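Local atomic coordinates of histidinol-phosphate aminotransferase (Clostridium acetobutylicum, PDB entry 3FTB), a protein that probably acts as a pyridoxal 5'-phosphate-dependent transaminase, the aminotransferase of histidinol phosphate in histidine biosynthesis. Residues I222-G227 / W245-F250; E281-I286 / V300-E305; E164-V169 / I180-A185. All coordinates share one frame; numbering follows the deposited sequence.

Contact 1 (I222-G227 / W245-F250); sequences IRFGYG and WNINCF. With PO4 (phosphate ion), chain E.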
loop_
_atom_site.group_PDB
_atom_site.type_symbol
_atom_site.label_atom_id
_atom_site.label_comp_id
_atom_site.label_asym_id
_atom_site.label_seq_id
_atom_site.Cartn_x
_atom_site.Cartn_y
_atom_site.Cartn_z
ATOM N N ILE A 222 -8.074 3.882 -5.398
ATOM C CA ILE A 222 -8.325 3.284 -4.093
ATOM C C ILE A 222 -7.253 2.234 -3.784
ATOM O O ILE A 222 -6.940 1.960 -2.619
ATOM C CB ILE A 222 -9.753 2.685 -4.030
ATOM C CG1 ILE A 222 -10.457 3.097 -2.737
ATOM C CG2 ILE A 222 -9.741 1.166 -4.253
ATOM C CD1 ILE A 222 -11.948 2.920 -2.797
ATOM N N ARG A 223 -6.683 1.670 -4.849
ATOM C CA ARG A 223 -5.562 0.736 -4.752
ATOM C C ARG A 223 -5.986 -0.564 -4.078
ATOM O O ARG A 223 -5.688 -0.789 -2.904
ATOM C CB ARG A 223 -4.388 1.375 -3.997
ATOM C CG ARG A 223 -4.010 2.773 -4.490
ATOM C CD ARG A 223 -2.912 2.766 -5.550
ATOM N NE ARG A 223 -3.261 2.042 -6.772
ATOM C CZ ARG A 223 -2.705 0.891 -7.141
ATOM N NH1 ARG A 223 -1.776 0.325 -6.384
ATOM N NH2 ARG A 223 -3.068 0.302 -8.266
ATOM N N PHE A 224 -6.694 -1.417 -4.812
ATOM C CA PHE A 224 -7.130 -2.689 -4.239
ATOM C C PHE A 224 -7.269 -3.857 -5.221
ATOM O O PHE A 224 -8.071 -3.811 -6.147
ATOM C CB PHE A 224 -8.427 -2.532 -3.436
ATOM C CG PHE A 224 -8.874 -3.813 -2.802
ATOM C CD1 PHE A 224 -8.162 -4.354 -1.754
ATOM C CD2 PHE A 224 -9.953 -4.512 -3.300
ATOM C CE1 PHE A 224 -8.536 -5.552 -1.195
ATOM C CE2 PHE A 224 -10.325 -5.700 -2.748
ATOM C CZ PHE A 224 -9.618 -6.224 -1.693
ATOM N N GLY A 225 -6.479 -4.902 -4.995
ATOM C CA GLY A 225 -6.600 -6.149 -5.733
ATOM C C GLY A 225 -6.489 -7.328 -4.785
ATOM O O GLY A 225 -6.051 -7.157 -3.653
ATOM N N TYR A 226 -6.882 -8.521 -5.224
ATOM C CA TYR A 226 -6.813 -9.688 -4.339
ATOM C C TYR A 226 -6.351 -11.007 -4.961
ATOM O O TYR A 226 -6.401 -11.196 -6.178
ATOM C CB TYR A 226 -8.121 -9.878 -3.562
ATOM C CG TYR A 226 -9.393 -9.827 -4.378
ATOM C CD1 TYR A 226 -10.182 -10.962 -4.539
ATOM C CD2 TYR A 226 -9.824 -8.639 -4.960
ATOM C CE1 TYR A 226 -11.367 -10.920 -5.271
ATOM C CE2 TYR A 226 -10.999 -8.586 -5.695
ATOM C CZ TYR A 226 -11.769 -9.729 -5.846
ATOM O OH TYR A 226 -12.938 -9.669 -6.579
ATOM N N GLY A 227 -5.870 -11.900 -4.097
ATOM C CA GLY A 227 -5.465 -13.237 -4.492
ATOM C C GLY A 227 -6.412 -14.299 -3.949
ATOM O O GLY A 227 -6.887 -14.194 -2.828
ATOM N N TRP A 245 -1.676 -4.052 7.963
ATOM C CA TRP A 245 -2.450 -2.904 7.484
ATOM C C TRP A 245 -2.028 -2.286 6.128
ATOM O O TRP A 245 -1.988 -1.064 5.998
ATOM C CB TRP A 245 -2.486 -1.817 8.553
ATOM C CG TRP A 245 -2.900 -2.325 9.878
ATOM C CD1 TRP A 245 -4.161 -2.675 10.266
ATOM C CD2 TRP A 245 -2.054 -2.545 11.013
ATOM N NE1 TRP A 245 -4.149 -3.103 11.573
ATOM C CE2 TRP A 245 -2.868 -3.028 12.053
ATOM C CE3 TRP A 245 -0.685 -2.374 11.251
ATOM C CZ2 TRP A 245 -2.360 -3.348 13.311
ATOM C CZ3 TRP A 245 -0.184 -2.697 12.498
ATOM C CH2 TRP A 245 -1.016 -3.176 13.511
ATOM N N ASN A 246 -1.736 -3.100 5.117
ATOM C CA ASN A 246 -1.374 -2.544 3.808
ATOM C C ASN A 246 -2.575 -1.986 3.033
ATOM O O ASN A 246 -2.421 -1.404 1.957
ATOM C CB ASN A 246 -0.657 -3.587 2.951
ATOM C CG ASN A 246 -1.554 -4.758 2.594
ATOM O OD1 ASN A 246 -2.343 -5.232 3.416
ATOM N ND2 ASN A 246 -1.437 -5.229 1.364
ATOM N N ILE A 247 -3.769 -2.176 3.580
ATOM C CA ILE A 247 -5.011 -1.794 2.908
ATOM C C ILE A 247 -5.669 -0.620 3.617
ATOM O O ILE A 247 -6.139 -0.760 4.731
ATOM C CB ILE A 247 -6.011 -2.983 2.877
ATOM C CG1 ILE A 247 -5.360 -4.222 2.265
ATOM C CG2 ILE A 247 -7.296 -2.628 2.139
ATOM C CD1 ILE A 247 -4.688 -3.965 0.940
ATOM N N ASN A 248 -5.698 0.542 2.976
ATOM C CA ASN A 248 -6.347 1.719 3.563
ATOM C C ASN A 248 -7.848 1.511 3.799
ATOM O O ASN A 248 -8.459 0.618 3.210
ATOM C CB ASN A 248 -6.124 2.948 2.682
ATOM C CG ASN A 248 -7.044 2.972 1.469
ATOM O OD1 ASN A 248 -6.639 2.609 0.366
ATOM N ND2 ASN A 248 -8.282 3.405 1.669
ATOM N N CYS A 249 -8.444 2.353 4.642
ATOM C CA CYS A 249 -9.829 2.159 5.076
ATOM C C CYS A 249 -10.904 2.336 3.989
ATOM O O CYS A 249 -11.946 1.670 4.033
ATOM C CB CYS A 249 -10.145 3.031 6.305
ATOM S SG CYS A 249 -10.239 4.830 6.044
ATOM N N PHE A 250 -10.670 3.225 3.029
ATOM C CA PHE A 250 -11.629 3.432 1.940
ATOM C C PHE A 250 -11.640 2.222 1.010
ATOM O O PHE A 250 -12.702 1.738 0.599
ATOM C CB PHE A 250 -11.301 4.707 1.162
ATOM C CG PHE A 250 -11.470 5.963 1.968
ATOM C CD1 PHE A 250 -12.734 6.482 2.209
ATOM C CD2 PHE A 250 -10.366 6.628 2.488
ATOM C CE1 PHE A 250 -12.886 7.642 2.954
ATOM C CE2 PHE A 250 -10.521 7.783 3.234
ATOM C CZ PHE A 250 -11.784 8.287 3.469
HETATM P P PO4 E . -3.851 -2.247 -10.236
HETATM O O1 PO4 E . -2.705 -2.281 -9.257
HETATM O O2 PO4 E . -4.959 -3.141 -9.764
HETATM O O3 PO4 E . -4.415 -0.855 -10.353
HETATM O O4 PO4 E . -3.351 -2.748 -11.567
#

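Contact 2 (E281-I286 / V300-E305); sequences EELNKI and VLCRLE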
loop_
_atom_site.group_PDB
_atom_site.type_symbol
_atom_site.label_atom_id
_atom_site.label_comp_id
_atom_site.label_asym_id
_atom_site.label_seq_id
_atom_site.Cartn_x
_atom_site.Cartn_y
_atom_site.Cartn_z
ATOM N N GLU A 281 -17.912 -3.735 -34.955
ATOM C CA GLU A 281 -18.475 -3.712 -36.309
ATOM C C GLU A 281 -18.091 -2.415 -36.988
ATOM O O GLU A 281 -17.729 -2.402 -38.166
ATOM C CB GLU A 281 -19.996 -3.899 -36.295
ATOM C CG GLU A 281 -20.419 -5.355 -36.077
ATOM C CD GLU A 281 -21.855 -5.496 -35.609
ATOM O OE1 GLU A 281 -22.385 -4.514 -35.044
ATOM O OE2 GLU A 281 -22.450 -6.586 -35.799
ATOM N N GLU A 282 -18.150 -1.325 -36.232
ATOM C CA GLU A 282 -17.678 -0.041 -36.726
ATOM C C GLU A 282 -16.176 -0.053 -37.061
ATOM O O GLU A 282 -15.764 0.512 -38.081
ATOM C CB GLU A 282 -18.003 1.053 -35.714
ATOM C CG GLU A 282 -19.478 1.137 -35.404
ATOM C CD GLU A 282 -20.303 1.244 -36.661
ATOM O OE1 GLU A 282 -21.119 0.332 -36.911
ATOM O OE2 GLU A 282 -20.117 2.228 -37.409
ATOM N N LEU A 283 -15.360 -0.687 -36.216
ATOM C CA LEU A 283 -13.917 -0.762 -36.466
ATOM C C LEU A 283 -13.655 -1.583 -37.717
ATOM O O LEU A 283 -12.692 -1.339 -38.447
ATOM C CB LEU A 283 -13.153 -1.382 -35.283
ATOM C CG LEU A 283 -12.702 -0.542 -34.080
ATOM C CD1 LEU A 283 -11.913 -1.430 -33.147
ATOM C CD2 LEU A 283 -11.861 0.672 -34.479
ATOM N N ASN A 284 -14.519 -2.562 -37.964
ATOM C CA ASN A 284 -14.306 -3.485 -39.078
ATOM C C ASN A 284 -14.509 -2.798 -40.426
ATOM O O ASN A 284 -14.008 -3.260 -41.449
ATOM C CB ASN A 284 -15.198 -4.730 -38.945
ATOM C CG ASN A 284 -14.518 -5.869 -38.192
ATOM O OD1 ASN A 284 -15.107 -6.464 -37.295
ATOM N ND2 ASN A 284 -13.277 -6.184 -38.565
ATOM N N LYS A 285 -15.233 -1.681 -40.405
ATOM C CA LYS A 285 -15.505 -0.892 -41.596
ATOM C C LYS A 285 -14.340 0.035 -41.947
ATOM O O LYS A 285 -14.184 0.432 -43.109
ATOM C CB LYS A 285 -16.788 -0.072 -41.406
ATOM C CG LYS A 285 -18.054 -0.902 -41.172
ATOM C CD LYS A 285 -19.191 -0.031 -40.633
ATOM C CE LYS A 285 -20.546 -0.708 -40.772
ATOM N NZ LYS A 285 -20.582 -2.037 -40.097
ATOM N N ILE A 286 -13.528 0.380 -40.947
ATOM C CA ILE A 286 -12.430 1.334 -41.146
ATOM C C ILE A 286 -11.333 0.735 -42.021
ATOM O O ILE A 286 -10.908 -0.403 -41.802
ATOM C CB ILE A 286 -11.883 1.858 -39.793
ATOM C CG1 ILE A 286 -13.054 2.217 -38.879
ATOM C CG2 ILE A 286 -10.949 3.050 -39.996
ATOM C CD1 ILE A 286 -12.781 3.342 -37.957
ATOM N N VAL A 300 -9.912 -3.750 -27.410
ATOM C CA VAL A 300 -9.845 -4.461 -28.686
ATOM C C VAL A 300 -8.473 -4.266 -29.364
ATOM O O VAL A 300 -7.978 -3.138 -29.448
ATOM C CB VAL A 300 -10.973 -3.960 -29.624
ATOM C CG1 VAL A 300 -10.826 -2.456 -29.883
ATOM C CG2 VAL A 300 -10.996 -4.747 -30.924
ATOM N N LEU A 301 -7.858 -5.356 -29.833
ATOM C CA LEU A 301 -6.566 -5.279 -30.541
ATOM C C LEU A 301 -6.717 -5.275 -32.071
ATOM O O LEU A 301 -7.193 -6.250 -32.671
ATOM C CB LEU A 301 -5.637 -6.435 -30.136
ATOM C CG LEU A 301 -4.278 -6.511 -30.846
ATOM C CD1 LEU A 301 -3.300 -5.532 -30.218
ATOM C CD2 LEU A 301 -3.713 -7.930 -30.828
ATOM N N CYS A 302 -6.277 -4.190 -32.698
ATOM C CA CYS A 302 -6.399 -4.034 -34.141
ATOM C C CYS A 302 -5.050 -4.140 -34.872
ATOM O O CYS A 302 -4.040 -3.589 -34.437
ATOM C CB CYS A 302 -7.122 -2.717 -34.470
ATOM S SG CYS A 302 -8.777 -2.579 -33.718
ATOM N N ARG A 303 -5.046 -4.895 -35.962
ATOM C CA ARG A 303 -3.923 -4.922 -36.901
ATOM C C ARG A 303 -4.182 -3.865 -37.970
ATOM O O ARG A 303 -5.304 -3.727 -38.446
ATOM C CB ARG A 303 -3.828 -6.298 -37.547
ATOM C CG ARG A 303 -2.615 -6.502 -38.410
ATOM C CD ARG A 303 -1.411 -6.877 -37.583
ATOM N NE ARG A 303 -0.206 -6.958 -38.403
ATOM C CZ ARG A 303 0.273 -8.082 -38.929
ATOM N NH1 ARG A 303 1.380 -8.053 -39.660
ATOM N NH2 ARG A 303 -0.346 -9.234 -38.717
ATOM N N LEU A 304 -3.150 -3.115 -38.346
ATOM C CA LEU A 304 -3.305 -1.982 -39.265
ATOM C C LEU A 304 -2.638 -2.225 -40.617
ATOM O O LEU A 304 -2.000 -3.262 -40.827
ATOM C CB LEU A 304 -2.750 -0.698 -38.640
ATOM C CG LEU A 304 -3.365 -0.200 -37.332
ATOM C CD1 LEU A 304 -2.862 1.210 -37.030
ATOM C CD2 LEU A 304 -4.880 -0.232 -37.394
ATOM N N GLU A 305 -2.785 -1.257 -41.522
ATOM C CA GLU A 305 -2.338 -1.400 -42.910
ATOM C C GLU A 305 -2.173 -0.047 -43.609
ATOM O O GLU A 305 -3.108 0.759 -43.647
ATOM C CB GLU A 305 -3.332 -2.259 -43.690
ATOM C CG GLU A 305 -2.850 -2.657 -45.067
ATOM C CD GLU A 305 -3.970 -3.217 -45.912
ATOM O OE1 GLU A 305 -5.130 -2.811 -45.684
ATOM O OE2 GLU A 305 -3.696 -4.055 -46.797
#

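Contact 3 (E164-V169 / I180-A185); sequences EKFIHV and IIIDEA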
loop_
_atom_site.group_PDB
_atom_site.type_symbol
_atom_site.label_atom_id
_atom_site.label_comp_id
_atom_site.label_asym_id
_atom_site.label_seq_id
_atom_site.Cartn_x
_atom_site.Cartn_y
_atom_site.Cartn_z
ATOM N N GLU A 164 -11.802 -26.097 -21.555
ATOM C CA GLU A 164 -11.619 -27.493 -21.956
ATOM C C GLU A 164 -10.155 -27.856 -22.303
ATOM O O GLU A 164 -9.637 -28.863 -21.818
ATOM C CB GLU A 164 -12.605 -27.875 -23.068
ATOM C CG GLU A 164 -12.345 -29.230 -23.720
ATOM C CD GLU A 164 -11.521 -29.115 -24.993
ATOM O OE1 GLU A 164 -11.807 -28.201 -25.799
ATOM O OE2 GLU A 164 -10.596 -29.934 -25.196
ATOM N N LYS A 165 -9.486 -27.028 -23.106
ATOM C CA LYS A 165 -8.100 -27.289 -23.516
ATOM C C LYS A 165 -7.087 -27.109 -22.385
ATOM O O LYS A 165 -6.073 -27.810 -22.325
ATOM C CB LYS A 165 -7.690 -26.370 -24.669
ATOM C CG LYS A 165 -8.665 -26.304 -25.822
ATOM C CD LYS A 165 -7.968 -25.815 -27.085
ATOM C CE LYS A 165 -8.802 -26.088 -28.326
ATOM N NZ LYS A 165 -7.996 -25.945 -29.573
ATOM N N PHE A 166 -7.353 -26.143 -21.508
ATOM C CA PHE A 166 -6.428 -25.800 -20.435
ATOM C C PHE A 166 -6.498 -26.814 -19.292
ATOM O O PHE A 166 -5.566 -26.900 -18.483
ATOM C CB PHE A 166 -6.737 -24.390 -19.914
ATOM C CG PHE A 166 -5.565 -23.695 -19.257
ATOM C CD1 PHE A 166 -4.547 -23.132 -20.021
ATOM C CD2 PHE A 166 -5.505 -23.565 -17.875
ATOM C CE1 PHE A 166 -3.475 -22.474 -19.415
ATOM C CE2 PHE A 166 -4.442 -22.907 -17.269
ATOM C CZ PHE A 166 -3.427 -22.364 -18.045
ATOM N N ILE A 167 -7.591 -27.579 -19.222
ATOM C CA ILE A 167 -7.744 -28.560 -18.152
ATOM C C ILE A 167 -6.603 -29.569 -18.180
ATOM O O ILE A 167 -6.192 -30.089 -17.141
ATOM C CB ILE A 167 -9.110 -29.292 -18.196
ATOM C CG1 ILE A 167 -10.268 -28.285 -18.105
ATOM C CG2 ILE A 167 -9.212 -30.322 -17.062
ATOM C CD1 ILE A 167 -10.094 -27.197 -17.035
ATOM N N HIS A 168 -6.081 -29.836 -19.369
ATOM C CA HIS A 168 -4.908 -30.695 -19.492
ATOM C C HIS A 168 -3.695 -30.035 -18.862
ATOM O O HIS A 168 -2.855 -30.706 -18.268
ATOM C CB HIS A 168 -4.659 -31.044 -20.952
ATOM C CG HIS A 168 -5.870 -31.589 -21.636
ATOM N ND1 HIS A 168 -6.230 -32.916 -21.565
ATOM C CD2 HIS A 168 -6.832 -30.977 -22.371
ATOM C CE1 HIS A 168 -7.348 -33.106 -22.244
ATOM N NE2 HIS A 168 -7.734 -31.944 -22.741
ATOM N N VAL A 169 -3.615 -28.712 -18.973
ATOM C CA VAL A 169 -2.563 -27.974 -18.280
ATOM C C VAL A 169 -2.798 -28.028 -16.767
ATOM O O VAL A 169 -1.883 -28.303 -15.993
ATOM C CB VAL A 169 -2.463 -26.492 -18.760
ATOM C CG1 VAL A 169 -1.226 -25.812 -18.181
ATOM C CG2 VAL A 169 -2.419 -26.419 -20.247
ATOM N N ILE A 180 0.249 -22.280 -11.178
ATOM C CA ILE A 180 -0.225 -21.499 -12.312
ATOM C C ILE A 180 -0.993 -20.264 -11.847
ATOM O O ILE A 180 -1.998 -20.376 -11.156
ATOM C CB ILE A 180 -1.012 -22.362 -13.350
ATOM C CG1 ILE A 180 -2.440 -22.641 -12.897
ATOM C CG2 ILE A 180 -0.280 -23.661 -13.655
ATOM C CD1 ILE A 180 -3.455 -21.867 -13.685
ATOM N N ILE A 181 -0.479 -19.091 -12.218
ATOM C CA ILE A 181 -1.032 -17.805 -11.796
ATOM C C ILE A 181 -1.892 -17.170 -12.879
ATOM O O ILE A 181 -1.381 -16.795 -13.938
ATOM C CB ILE A 181 0.086 -16.796 -11.471
ATOM C CG1 ILE A 181 1.006 -17.334 -10.370
ATOM C CG2 ILE A 181 -0.521 -15.445 -11.082
ATOM C CD1 ILE A 181 2.359 -16.668 -10.360
ATOM N N ILE A 182 -3.185 -17.025 -12.610
ATOM C CA ILE A 182 -4.094 -16.467 -13.606
ATOM C C ILE A 182 -4.601 -15.082 -13.245
ATOM O O ILE A 182 -5.382 -14.925 -12.300
ATOM C CB ILE A 182 -5.304 -17.373 -13.863
ATOM C CG1 ILE A 182 -4.848 -18.793 -14.146
ATOM C CG2 ILE A 182 -6.052 -16.913 -15.089
ATOM C CD1 ILE A 182 -5.948 -19.660 -14.715
ATOM N N ASP A 183 -4.160 -14.089 -14.017
ATOM C CA ASP A 183 -4.564 -12.699 -13.827
ATOM C C ASP A 183 -5.957 -12.438 -14.431
ATOM O O ASP A 183 -6.125 -12.382 -15.659
ATOM C CB ASP A 183 -3.504 -11.784 -14.441
ATOM C CG ASP A 183 -3.951 -10.335 -14.536
ATOM O OD1 ASP A 183 -5.067 -10.014 -14.073
ATOM O OD2 ASP A 183 -3.179 -9.518 -15.085
ATOM N N GLU A 184 -6.955 -12.290 -13.563
ATOM C CA GLU A 184 -8.340 -12.145 -14.001
ATOM C C GLU A 184 -8.924 -10.775 -13.682
ATOM O O GLU A 184 -10.103 -10.654 -13.363
ATOM C CB GLU A 184 -9.206 -13.240 -13.375
ATOM C CG GLU A 184 -9.023 -14.614 -14.027
ATOM C CD GLU A 184 -10.029 -15.617 -13.528
ATOM O OE1 GLU A 184 -10.979 -15.250 -12.776
ATOM O OE2 GLU A 184 -9.862 -16.788 -13.897
ATOM N N ALA A 185 -8.096 -9.742 -13.791
ATOM C CA ALA A 185 -8.489 -8.398 -13.385
ATOM C C ALA A 185 -9.585 -7.842 -14.277
ATOM O O ALA A 185 -10.290 -6.904 -13.897
ATOM C CB ALA A 185 -7.285 -7.474 -13.394
#

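Contact 1 (I222-G227 / W245-F250)
At the phosphate pocket of a fold-type I aminotransferase, Ile222 packs on Phe250 and Phe224 on Ile247, while Arg223 between them turns to a bound phosphate ion. The ion probably comes from the crystallisation liquor, and its site is consistent with that of the cofactor's phosphate group. Asn248 occupies the N-cap position of helix 249-257, and Ile222 meets the first turn of that helix. Ile222 CD1 lies 3.7 Å from Phe250 O, and Ile222 CG1 lies 4.3 Å from Phe250 CB. Phe224, with CG anti to its backbone N (chi1 -178°), brings ring atom CD1 to 4.3 Å from Ile247 CG2 in an oblique approach. Leu83 touches both of these side chains, adding strand 80-84 to the cluster. The dimer interface is close by: the Phe250 ring stacks on Phe250 of the second subunit, and Trp245 O accepts a hydrogen bond from Arg223 NH1 of that subunit. Ser88, Thr214 and the Ala87 amide also bind the phosphate. Bends at chi2 and chi3 carry the Arg223 guanidinium to the ion edge-on, where NH2 donates to PO4 O1 at 2.8 Å (N-H...O 152°), with the oxygen in the guanidinium plane.

Contact 2 (E281-I286 / V300-E305)
Val300, at the start of the segment, reaches tip to tip toward Leu283 on the last turn of helix 262-285, a small example of a helix laid against a sheet. Its CG1 branch does most of the touching, 3.6 Å from Leu283 CD1, whereas CG2 stands 4.1 Å from that same CD1 methyl. Leu301 follows with its side chain on the other side of the strand, away from the helix, where it meets Phe293 and Phe336. Cys302 turns back toward the helix. Its sulfur sits anti to the carbonyl carbon (chi1 -57°), which sets SG 3.4 Å from Leu283 CD1, so one methyl is shared between two strand residues. Arg303 makes no contact with the helix segment; its NE is hydrogen-bonded to Ser335 OG. Leu304 lies beyond the contact, against Phe288. Around Leu283, Phe339 and Val292 from the flanking strands 336-340 and 289-293 and Leu354 from helix 344-359 complete an apolar setting. No hydrogen bond joins the two segments. Their fit therefore rests on shape and dispersion between a methyl group, a valine branch and a thiol, and the short carbon-to-sulfur approach suggests close packing at this point.

Contact 3 (E164-V169 / I180-A185)
Phe166 presents its ring edge to Ile180, CE2 lying 3.9 Å from Ile180 CD1, with that methyl close to the ring plane. The same CE2 is 4.4 Å from Ile182 CD1, which comes in obliquely. Both isoleucines belong to one face of the strand, so one ring carbon, CE2, meets two of its residues. The two partners Phe166 and Ile180 arrive from opposite directions; the phenylalanine has CG roughly anti to its backbone N (chi1 -156°), which sends the ring out from the helix toward the strand. One face of the ring is covered from within the helix by Val169, whose CB stands 4.0 Å above the ring, over its centre. The contact is the interior of a beta-alpha-beta crossover, in which strand 147-151, helix 163-176 and strand 179-183 follow one another and the two strands run parallel as neighbours in the large mixed sheet. Ile150 of the first strand touches both Phe166 and Ile182, and Tyr135 of helix 135-141 also packs on Phe166. Leu207 on the next strand of the sheet meets both isoleucines. Farther along, Asp183 OD1 accepts from Ala185 N at 3.1 Å (N-H...O 155°), an Asx turn in which the donor lies nearly along the carboxylate C-O axis. Asp183 OD2 is hydrogen-bonded to Tyr111 OH, and Glu184 OE1 forms a salt bridge with Arg211 NE.

The three contacts follow one another in series: contact 3 closes before contact 1 opens, and contact 1 before contact 2. Contacts 3 and 1 reach the same seven-stranded mixed sheet, through strands 179-183 and 225-229, which are separated by strand 207-212. Their centres are 25 Å apart, although their nearest atoms come within about 7 Å. Contact 2 belongs to the separate five-stranded sheet, its centre 37 Å from that of contact 1 and 28 Å from that of contact 3. Helices 249-257 and 262-285, consecutive in the chain, lead from contact 1 to contact 2. Of the three, contact 1 is the one that holds the phosphate and touches the second subunit, while contact 2 lies on the opposite side of the chain's centre.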